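Local coordinates for protein putrescine aminotransferase (Halomonas elongata DSM 2581, PDB 6GWI) that probably transfers amino groups from amines such as putrescine to keto acceptors, as a pyridoxal-5'-phosphate-dependent class III aminotransferase, at residues 37-42 and 429-434; 348-353 and 373-378; 406-411 and 443-448. One frame throughout, in Å; residues are numbered along the deposited sequence.

Interaction 1 of 3, residues 37-42 and 429-434; sequences EGVYIH and REEIDE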
loop_
_atom_site.group_PDB
_atom_site.type_symbol
_atom_site.label_atom_id
_atom_site.label_comp_id
_atom_site.label_asym_id
_atom_site.label_seq_id
_atom_site.Cartn_x
_atom_site.Cartn_y
_atom_site.Cartn_z
ATOM N N GLU B 37 -20.711 -12.828 10.303
ATOM C CA GLU B 37 -21.175 -13.974 9.537
ATOM C C GLU B 37 -22.224 -13.489 8.551
ATOM O O GLU B 37 -23.034 -12.619 8.881
ATOM C CB GLU B 37 -21.782 -15.052 10.445
ATOM C CG GLU B 37 -20.872 -16.231 10.749
ATOM C CD GLU B 37 -20.561 -17.063 9.519
ATOM O OE1 GLU B 37 -19.391 -17.468 9.358
ATOM O OE2 GLU B 37 -21.483 -17.307 8.712
ATOM N N GLY B 38 -22.206 -14.047 7.346
ATOM C CA GLY B 38 -23.203 -13.651 6.365
ATOM C C GLY B 38 -23.024 -12.190 6.015
ATOM O O GLY B 38 -21.941 -11.756 5.610
ATOM N N VAL B 39 -24.096 -11.417 6.162
ATOM C CA VAL B 39 -24.047 -9.977 5.945
ATOM C C VAL B 39 -24.065 -9.208 7.271
ATOM O O VAL B 39 -24.335 -8.008 7.284
ATOM C CB VAL B 39 -25.181 -9.508 5.019
ATOM C CG1 VAL B 39 -25.110 -10.232 3.684
ATOM C CG2 VAL B 39 -26.544 -9.735 5.676
ATOM N N TYR B 40 -23.777 -9.882 8.388
ATOM C CA TYR B 40 -23.916 -9.296 9.716
ATOM C C TYR B 40 -22.577 -9.231 10.437
ATOM O O TYR B 40 -21.779 -10.172 10.375
ATOM C CB TYR B 40 -24.904 -10.106 10.572
ATOM C CG TYR B 40 -26.317 -10.086 10.048
ATOM C CD1 TYR B 40 -27.190 -9.072 10.410
ATOM C CD2 TYR B 40 -26.777 -11.072 9.186
ATOM C CE1 TYR B 40 -28.482 -9.040 9.932
ATOM C CE2 TYR B 40 -28.068 -11.048 8.701
ATOM C CZ TYR B 40 -28.916 -10.027 9.079
ATOM O OH TYR B 40 -30.207 -9.987 8.606
ATOM N N ILE B 41 -22.359 -8.124 11.146
ATOM C CA ILE B 41 -21.209 -7.961 12.023
ATOM C C ILE B 41 -21.702 -7.935 13.463
ATOM O O ILE B 41 -22.873 -7.659 13.746
ATOM C CB ILE B 41 -20.404 -6.682 11.711
ATOM C CG1 ILE B 41 -21.279 -5.440 11.911
ATOM C CG2 ILE B 41 -19.857 -6.751 10.298
ATOM C CD1 ILE B 41 -20.547 -4.129 11.743
ATOM N N HIS B 42 -20.782 -8.201 14.385
ATOM C CA HIS B 42 -21.078 -8.212 15.810
ATOM C C HIS B 42 -20.031 -7.391 16.546
ATOM O O HIS B 42 -18.852 -7.409 16.182
ATOM C CB HIS B 42 -21.095 -9.641 16.356
ATOM C CG HIS B 42 -22.135 -10.516 15.729
ATOM N ND1 HIS B 42 -21.993 -11.057 14.468
ATOM C CD2 HIS B 42 -23.330 -10.951 16.193
ATOM C CE1 HIS B 42 -23.057 -11.785 14.182
ATOM N NE2 HIS B 42 -23.883 -11.739 15.211
ATOM N N ARG B 429 -32.643 -11.684 -0.349
ATOM C CA ARG B 429 -33.770 -10.779 -0.542
ATOM C C ARG B 429 -34.420 -10.422 0.788
ATOM O O ARG B 429 -34.803 -9.267 1.008
ATOM C CB ARG B 429 -34.780 -11.405 -1.495
ATOM C CG ARG B 429 -34.377 -11.279 -2.947
ATOM C CD ARG B 429 -35.401 -11.928 -3.844
ATOM N NE ARG B 429 -35.194 -11.579 -5.243
ATOM C CZ ARG B 429 -36.124 -11.701 -6.182
ATOM N NH1 ARG B 429 -37.324 -12.171 -5.870
ATOM N NH2 ARG B 429 -35.852 -11.353 -7.432
ATOM N N GLU B 430 -34.578 -11.405 1.680
ATOM C CA GLU B 430 -35.114 -11.108 3.001
ATOM C C GLU B 430 -34.197 -10.156 3.760
ATOM O O GLU B 430 -34.673 -9.329 4.546
ATOM C CB GLU B 430 -35.320 -12.401 3.795
ATOM C CG GLU B 430 -34.187 -13.425 3.690
ATOM C CD GLU B 430 -34.429 -14.475 2.613
ATOM O OE1 GLU B 430 -34.563 -14.101 1.427
ATOM O OE2 GLU B 430 -34.492 -15.674 2.956
ATOM N N GLU B 431 -32.884 -10.240 3.521
ATOM C CA GLU B 431 -31.947 -9.324 4.164
ATOM C C GLU B 431 -32.011 -7.929 3.547
ATOM O O GLU B 431 -31.816 -6.936 4.255
ATOM C CB GLU B 431 -30.531 -9.902 4.093
ATOM C CG GLU B 431 -30.356 -11.135 4.984
ATOM C CD GLU B 431 -29.127 -11.961 4.653
ATOM O OE1 GLU B 431 -28.516 -11.749 3.586
ATOM O OE2 GLU B 431 -28.777 -12.837 5.472
ATOM N N ILE B 432 -32.295 -7.826 2.246
ATOM C CA ILE B 432 -32.560 -6.514 1.657
ATOM C C ILE B 432 -33.819 -5.908 2.264
ATOM O O ILE B 432 -33.873 -4.704 2.543
ATOM C CB ILE B 432 -32.665 -6.611 0.122
ATOM C CG1 ILE B 432 -31.274 -6.795 -0.490
ATOM C CG2 ILE B 432 -33.350 -5.365 -0.452
ATOM C CD1 ILE B 432 -31.289 -7.166 -1.961
ATOM N N ASP B 433 -34.857 -6.728 2.457
ATOM C CA ASP B 433 -36.073 -6.256 3.113
ATOM C C ASP B 433 -35.762 -5.668 4.483
ATOM O O ASP B 433 -36.236 -4.578 4.827
ATOM C CB ASP B 433 -37.076 -7.402 3.250
ATOM C CG ASP B 433 -37.705 -7.791 1.929
ATOM O OD1 ASP B 433 -37.716 -6.957 0.999
ATOM O OD2 ASP B 433 -38.187 -8.938 1.820
ATOM N N GLU B 434 -34.988 -6.394 5.294
ATOM C CA GLU B 434 -34.626 -5.895 6.614
ATOM C C GLU B 434 -33.879 -4.571 6.511
ATOM O O GLU B 434 -34.119 -3.650 7.300
ATOM C CB GLU B 434 -33.774 -6.933 7.350
ATOM C CG GLU B 434 -33.418 -6.555 8.783
ATOM C CD GLU B 434 -32.410 -7.502 9.410
ATOM O OE1 GLU B 434 -31.904 -8.390 8.696
ATOM O OE2 GLU B 434 -32.127 -7.360 10.619
#
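Tyr40 and Glu434 make the polar half of this contact, facing each other from opposite directions. The phenol OH donates to Glu434 OE1 at a modelled separation of 2.3 Å from Tyr40 OH, too short to be taken at face value. Glu434 reaches the ring on an extended chain with CG anti to the backbone N (chi1 -176°), and its OE1 lies at the ring edge, in plane; ring and carboxylate planes are 41° apart.

The remaining touches are van der Waals. Glu431, the other acid on this face of the helix, crosses the same ring at an angle, OE2 reaching its edge 3.8 Å from Tyr40 CE2, with the carboxylate turned 80° against the ring. Val39 comes at Glu431 from the opposite direction, its CG2 3.5 Å from Glu431 OE1. That oxygen has its hydrogen bond elsewhere, with the backbone N of Arg428, just before the helix.

Backbone geometry places Val39 and Tyr40 here. A type II' turn from Glu37 to Tyr40 joins strands 31-37 and 40-43 of the small antiparallel N-terminal sheet, facing the start of helix 429-450. Arg48 makes a cation-pi contact with the Tyr40 ring. The buried phenol thus faces a carboxylate that probably accepts its hydrogen bond, and a nearby arginine would probably offset part of the acidic charge gathered around the ring.

Interaction 2 of 3, residues 348-353 and 373-378; sequences DDLGPY and LGLMGA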
loop_
_atom_site.group_PDB
_atom_site.type_symbol
_atom_site.label_atom_id
_atom_site.label_comp_id
_atom_site.label_asym_id
_atom_site.label_seq_id
_atom_site.Cartn_x
_atom_site.Cartn_y
_atom_site.Cartn_z
ATOM N N ASP B 348 -29.339 -9.207 -12.490
ATOM C CA ASP B 348 -30.648 -9.717 -12.876
ATOM C C ASP B 348 -31.596 -9.952 -11.706
ATOM O O ASP B 348 -32.810 -10.030 -11.924
ATOM C CB ASP B 348 -30.509 -11.040 -13.647
ATOM C CG ASP B 348 -29.728 -10.891 -14.936
ATOM O OD1 ASP B 348 -29.679 -9.768 -15.479
ATOM O OD2 ASP B 348 -29.181 -11.906 -15.418
ATOM N N ASP B 349 -31.083 -10.071 -10.480
ATOM C CA ASP B 349 -31.915 -10.443 -9.339
ATOM C C ASP B 349 -31.825 -9.405 -8.229
ATOM O O ASP B 349 -32.795 -8.676 -8.002
ATOM C CB ASP B 349 -31.508 -11.833 -8.841
ATOM C CG ASP B 349 -32.247 -12.246 -7.583
ATOM O OD1 ASP B 349 -33.239 -11.578 -7.223
ATOM O OD2 ASP B 349 -31.831 -13.237 -6.947
ATOM N N LEU B 350 -30.694 -9.304 -7.531
ATOM C CA LEU B 350 -30.634 -8.481 -6.328
ATOM C C LEU B 350 -30.665 -6.993 -6.661
ATOM O O LEU B 350 -31.255 -6.201 -5.919
ATOM C CB LEU B 350 -29.383 -8.839 -5.526
ATOM C CG LEU B 350 -29.312 -10.316 -5.123
ATOM C CD1 LEU B 350 -27.959 -10.657 -4.514
ATOM C CD2 LEU B 350 -30.440 -10.685 -4.162
ATOM N N GLY B 351 -30.039 -6.595 -7.765
ATOM C CA GLY B 351 -30.029 -5.209 -8.166
ATOM C C GLY B 351 -31.421 -4.666 -8.411
ATOM O O GLY B 351 -31.845 -3.680 -7.799
ATOM N N PRO B 352 -32.161 -5.293 -9.328
ATOM C CA PRO B 352 -33.556 -4.876 -9.537
ATOM C C PRO B 352 -34.413 -4.990 -8.291
ATOM O O PRO B 352 -35.293 -4.148 -8.074
ATOM C CB PRO B 352 -34.037 -5.821 -10.649
ATOM C CG PRO B 352 -32.795 -6.147 -11.412
ATOM C CD PRO B 352 -31.697 -6.221 -10.377
ATOM N N TYR B 353 -34.171 -5.994 -7.446
ATOM C CA TYR B 353 -34.976 -6.138 -6.240
ATOM C C TYR B 353 -34.689 -5.003 -5.265
ATOM O O TYR B 353 -35.613 -4.410 -4.698
ATOM C CB TYR B 353 -34.710 -7.492 -5.587
ATOM C CG TYR B 353 -35.614 -7.765 -4.410
ATOM C CD1 TYR B 353 -36.908 -8.228 -4.597
ATOM C CD2 TYR B 353 -35.176 -7.549 -3.110
ATOM C CE1 TYR B 353 -37.738 -8.475 -3.525
ATOM C CE2 TYR B 353 -35.999 -7.794 -2.032
ATOM C CZ TYR B 353 -37.280 -8.257 -2.245
ATOM O OH TYR B 353 -38.106 -8.502 -1.171
ATOM N N LEU B 373 -27.892 1.433 -8.356
ATOM C CA LEU B 373 -27.411 0.736 -9.541
ATOM C C LEU B 373 -26.692 -0.508 -9.046
ATOM O O LEU B 373 -25.790 -0.403 -8.208
ATOM C CB LEU B 373 -26.479 1.616 -10.375
ATOM C CG LEU B 373 -25.855 0.963 -11.611
ATOM C CD1 LEU B 373 -26.925 0.433 -12.558
ATOM C CD2 LEU B 373 -24.941 1.941 -12.334
ATOM N N GLY B 374 -27.081 -1.671 -9.555
ATOM C CA GLY B 374 -26.587 -2.899 -8.961
ATOM C C GLY B 374 -26.900 -2.904 -7.479
ATOM O O GLY B 374 -28.044 -2.685 -7.067
ATOM N N LEU B 375 -25.887 -3.154 -6.652
ATOM C CA LEU B 375 -26.036 -3.098 -5.200
ATOM C C LEU B 375 -25.269 -1.917 -4.603
ATOM O O LEU B 375 -24.623 -2.032 -3.560
ATOM C CB LEU B 375 -25.601 -4.416 -4.564
ATOM C CG LEU B 375 -26.565 -5.583 -4.818
ATOM C CD1 LEU B 375 -25.988 -6.893 -4.305
ATOM C CD2 LEU B 375 -27.942 -5.335 -4.196
ATOM N N MET B 376 -25.352 -0.765 -5.264
ATOM C CA MET B 376 -24.952 0.518 -4.701
ATOM C C MET B 376 -26.184 1.410 -4.700
ATOM O O MET B 376 -26.877 1.507 -5.718
ATOM C CB MET B 376 -23.827 1.173 -5.508
ATOM C CG MET B 376 -23.313 2.488 -4.916
ATOM S SD MET B 376 -22.103 3.346 -5.953
ATOM C CE MET B 376 -20.855 2.080 -6.172
ATOM N N GLY B 377 -26.458 2.057 -3.572
ATOM C CA GLY B 377 -27.631 2.897 -3.459
ATOM C C GLY B 377 -27.344 4.120 -2.614
ATOM O O GLY B 377 -26.402 4.149 -1.819
ATOM N N ALA B 378 -28.179 5.138 -2.806
ATOM C CA ALA B 378 -28.039 6.379 -2.060
ATOM C C ALA B 378 -29.401 7.026 -1.858
ATOM O O ALA B 378 -30.315 6.858 -2.670
ATOM C CB ALA B 378 -27.098 7.356 -2.774
#
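Gly351 and Gly374 bring the two backbones together, their CA atoms only 4.2 Å apart. Gly351 belongs to helix 342-359, at a point where the helical bonding is irregular: a wider pi-type turn runs through residues 348-350, and the N of Pro352, being a proline nitrogen, makes no bond to the preceding turn. Opposite it, Gly374 and Leu375 form the two-residue turn of a beta hairpin, closed by the paired backbone bonds between Leu373 and Met376, and Gly374 takes a positive phi of 55°. The bare CA of Gly351 lets the peptide of the turn lie directly against the helix backbone, since a CB there would sit tight against Gly374 CA. The meeting is a CA-H...O contact, from Gly351 CA to Gly374 O at 3.4 Å with an angle of 137° at the hydrogen.

One leucine pair flanks the glycines. Leu375 reaches the helix through the two methyls at its end: CD2 sits 4.0 Å from Leu350 CB, and CD1 is 4.1 Å from that same Leu350 CB. Its CD2 also approaches the backbone, 3.8 Å from Leu350 O. The first torsion of Leu375 (chi1 -71°) sets CG beside its own backbone N and anti to the carbonyl carbon, swinging the branch back toward the helix. Val346 and Leu354 of the helix also touch Leu375, as does Leu425. On the strand that follows, Met376 packs on Ile259 of the cofactor pocket.

The hairpin tip is therefore held to the helix by close backbone fit and methyl packing, with no hydrogen bond across. Gly374 O is buried here without a hydrogen-bonding partner in the model, a loss for which the weak CA-H...O contact would compensate only in part.

Interaction 3 of 3, residues 406-411 and 443-448; sequences FANGLV and LDETAR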
loop_
_atom_site.group_PDB
_atom_site.type_symbol
_atom_site.label_atom_id
_atom_site.label_comp_id
_atom_site.label_asym_id
_atom_site.label_seq_id
_atom_site.Cartn_x
_atom_site.Cartn_y
_atom_site.Cartn_z
ATOM N N PHE B 406 -27.220 2.810 12.787
ATOM C CA PHE B 406 -26.393 1.889 13.557
ATOM C C PHE B 406 -27.100 1.477 14.841
ATOM O O PHE B 406 -27.074 0.302 15.227
ATOM C CB PHE B 406 -25.043 2.538 13.865
ATOM C CG PHE B 406 -24.081 1.628 14.571
ATOM C CD1 PHE B 406 -23.969 1.646 15.951
ATOM C CD2 PHE B 406 -23.297 0.741 13.853
ATOM C CE1 PHE B 406 -23.088 0.801 16.599
ATOM C CE2 PHE B 406 -22.415 -0.103 14.496
ATOM C CZ PHE B 406 -22.312 -0.074 15.871
ATOM N N ALA B 407 -27.744 2.437 15.516
ATOM C CA ALA B 407 -28.494 2.130 16.728
ATOM C C ALA B 407 -29.645 1.168 16.460
ATOM O O ALA B 407 -30.016 0.387 17.344
ATOM C CB ALA B 407 -29.020 3.423 17.354
ATOM N N ASN B 408 -30.221 1.203 15.259
ATOM C CA ASN B 408 -31.280 0.272 14.887
ATOM C C ASN B 408 -30.746 -1.022 14.284
ATOM O O ASN B 408 -31.542 -1.891 13.916
ATOM C CB ASN B 408 -32.257 0.920 13.892
ATOM C CG ASN B 408 -33.318 1.767 14.577
ATOM O OD1 ASN B 408 -34.304 1.243 15.097
ATOM N ND2 ASN B 408 -33.138 3.082 14.548
ATOM N N GLY B 409 -29.433 -1.171 14.165
ATOM C CA GLY B 409 -28.847 -2.381 13.643
ATOM C C GLY B 409 -28.517 -2.384 12.167
ATOM O O GLY B 409 -28.556 -3.455 11.548
ATOM N N LEU B 410 -28.194 -1.232 11.582
ATOM C CA LEU B 410 -27.837 -1.163 10.172
ATOM C C LEU B 410 -26.651 -0.229 9.980
ATOM O O LEU B 410 -26.663 0.904 10.470
ATOM C CB LEU B 410 -29.015 -0.677 9.319
ATOM C CG LEU B 410 -28.720 -0.426 7.838
ATOM C CD1 LEU B 410 -28.314 -1.709 7.131
ATOM C CD2 LEU B 410 -29.928 0.197 7.158
ATOM N N VAL B 411 -25.636 -0.708 9.265
ATOM C CA VAL B 411 -24.555 0.152 8.799
ATOM C C VAL B 411 -24.997 0.788 7.483
ATOM O O VAL B 411 -25.083 0.119 6.452
ATOM C CB VAL B 411 -23.242 -0.617 8.618
ATOM C CG1 VAL B 411 -22.145 0.328 8.121
ATOM C CG2 VAL B 411 -22.823 -1.275 9.919
ATOM N N LEU B 443 -34.918 6.794 9.352
ATOM C CA LEU B 443 -35.392 8.015 8.713
ATOM C C LEU B 443 -36.543 8.623 9.504
ATOM O O LEU B 443 -36.587 9.841 9.715
ATOM C CB LEU B 443 -35.818 7.727 7.276
ATOM C CG LEU B 443 -34.713 7.390 6.275
ATOM C CD1 LEU B 443 -35.339 6.846 5.000
ATOM C CD2 LEU B 443 -33.855 8.604 5.974
ATOM N N ASP B 444 -37.487 7.789 9.950
ATOM C CA ASP B 444 -38.562 8.272 10.806
ATOM C C ASP B 444 -38.002 8.984 12.033
ATOM O O ASP B 444 -38.415 10.102 12.363
ATOM C CB ASP B 444 -39.459 7.110 11.241
ATOM C CG ASP B 444 -40.229 6.498 10.089
ATOM O OD1 ASP B 444 -40.323 7.137 9.021
ATOM O OD2 ASP B 444 -40.751 5.377 10.260
ATOM N N GLU B 445 -37.062 8.340 12.731
ATOM C CA GLU B 445 -36.509 8.926 13.946
ATOM C C GLU B 445 -35.672 10.162 13.640
ATOM O O GLU B 445 -35.633 11.097 14.450
ATOM C CB GLU B 445 -35.679 7.886 14.705
ATOM C CG GLU B 445 -36.518 6.761 15.312
ATOM C CD GLU B 445 -35.720 5.500 15.614
ATOM O OE1 GLU B 445 -34.516 5.447 15.284
ATOM O OE2 GLU B 445 -36.305 4.558 16.191
ATOM N N THR B 446 -35.004 10.191 12.484
ATOM C CA THR B 446 -34.262 11.382 12.084
ATOM C C THR B 446 -35.205 12.557 11.850
ATOM O O THR B 446 -34.978 13.662 12.355
ATOM C CB THR B 446 -33.450 11.098 10.818
ATOM O OG1 THR B 446 -32.542 10.017 11.058
ATOM C CG2 THR B 446 -32.669 12.336 10.389
ATOM N N ALA B 447 -36.270 12.335 11.077
ATOM C CA ALA B 447 -37.199 13.416 10.772
ATOM C C ALA B 447 -37.843 13.964 12.038
ATOM O O ALA B 447 -37.990 15.182 12.191
ATOM C CB ALA B 447 -38.266 12.932 9.792
ATOM N N ARG B 448 -38.241 13.081 12.960
ATOM C CA ARG B 448 -38.864 13.549 14.193
ATOM C C ARG B 448 -37.905 14.421 14.998
ATOM O O ARG B 448 -38.286 15.487 15.495
ATOM C CB ARG B 448 -39.363 12.374 15.042
ATOM C CG ARG B 448 -40.788 11.943 14.691
ATOM C CD ARG B 448 -41.355 10.872 15.626
ATOM N NE ARG B 448 -40.617 9.614 15.683
ATOM C CZ ARG B 448 -40.936 8.516 15.000
ATOM N NH1 ARG B 448 -41.979 8.507 14.177
ATOM N NH2 ARG B 448 -40.206 7.419 15.141
#
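A Schellman motif ends helix 397-407, and Asn408, within it, reaches across to Glu445 on the last turns of helix 429-450. Gly409 is the first residue to leave helical geometry; its positive phi turns the chain out of the helix, and two backbone bonds run back into the last helical turn, one of them from Gly409 N to Phe406 O. From there the chain runs on beside the N-terminal sheet, where Gly409 and Val411 share backbone hydrogen bonds with Leu50. The contact thus ties together two helices of the C-terminal part of the aminotransferase chain, near the surface and close to the chain end.

The backbones stand well apart, with 10.2 Å between Asn408 CA and Glu445 CA, and the two polar side chains span the gap from opposite directions. Glu445 is extended beyond CG, and its side chain also touches Leu404 of helix 397-407. Asn408 has CG beside its backbone N, a turn that aims the amide at the neighbouring helix. The same amide nitrogen also donates to the backbone O of Leu404, so ND2 has two acceptors, one in its own helix and one on the neighbouring helix. Two acceptors on one nitrogen would fix which end of the amide faces Glu445, and the carboxylate, if ionised as expected near the surface, would strengthen the bond it receives.

Amide and carboxylate are turned 29° against each other. The oxygens Asn408 OD1 and Glu445 OE2 are kept 4.0 Å apart. Asn408 ND2 donates to Glu445 OE1 at 2.8 Å, in a bond moderately bent at 151°. The nitrogen meets that oxygen on its syn side, but 25° out of the carboxylate plane.

In the fold
Helix 429-450 serves both interaction 1 and interaction 3, the first at its opening turns against the N-terminal sheet, the second near its far end against the close of helix 397-407. Interaction 2 does not use that helix itself, yet touches it through interaction 1: Asp349 forms a salt bridge with Arg429, and Tyr353 probably a hydrogen bond with Asp433. Chemistry follows depth. The buried interaction 2 is apolar and backbone-based, the partly buried interaction 1 mixes a phenol-carboxylate pair with packing, and the surface interaction 3 is a single polar bridge. Interactions 1 and 3 also meet where Ile41 packs on Val411, whereas interactions 2 and 3 stay about 9 Å apart between nearest atoms.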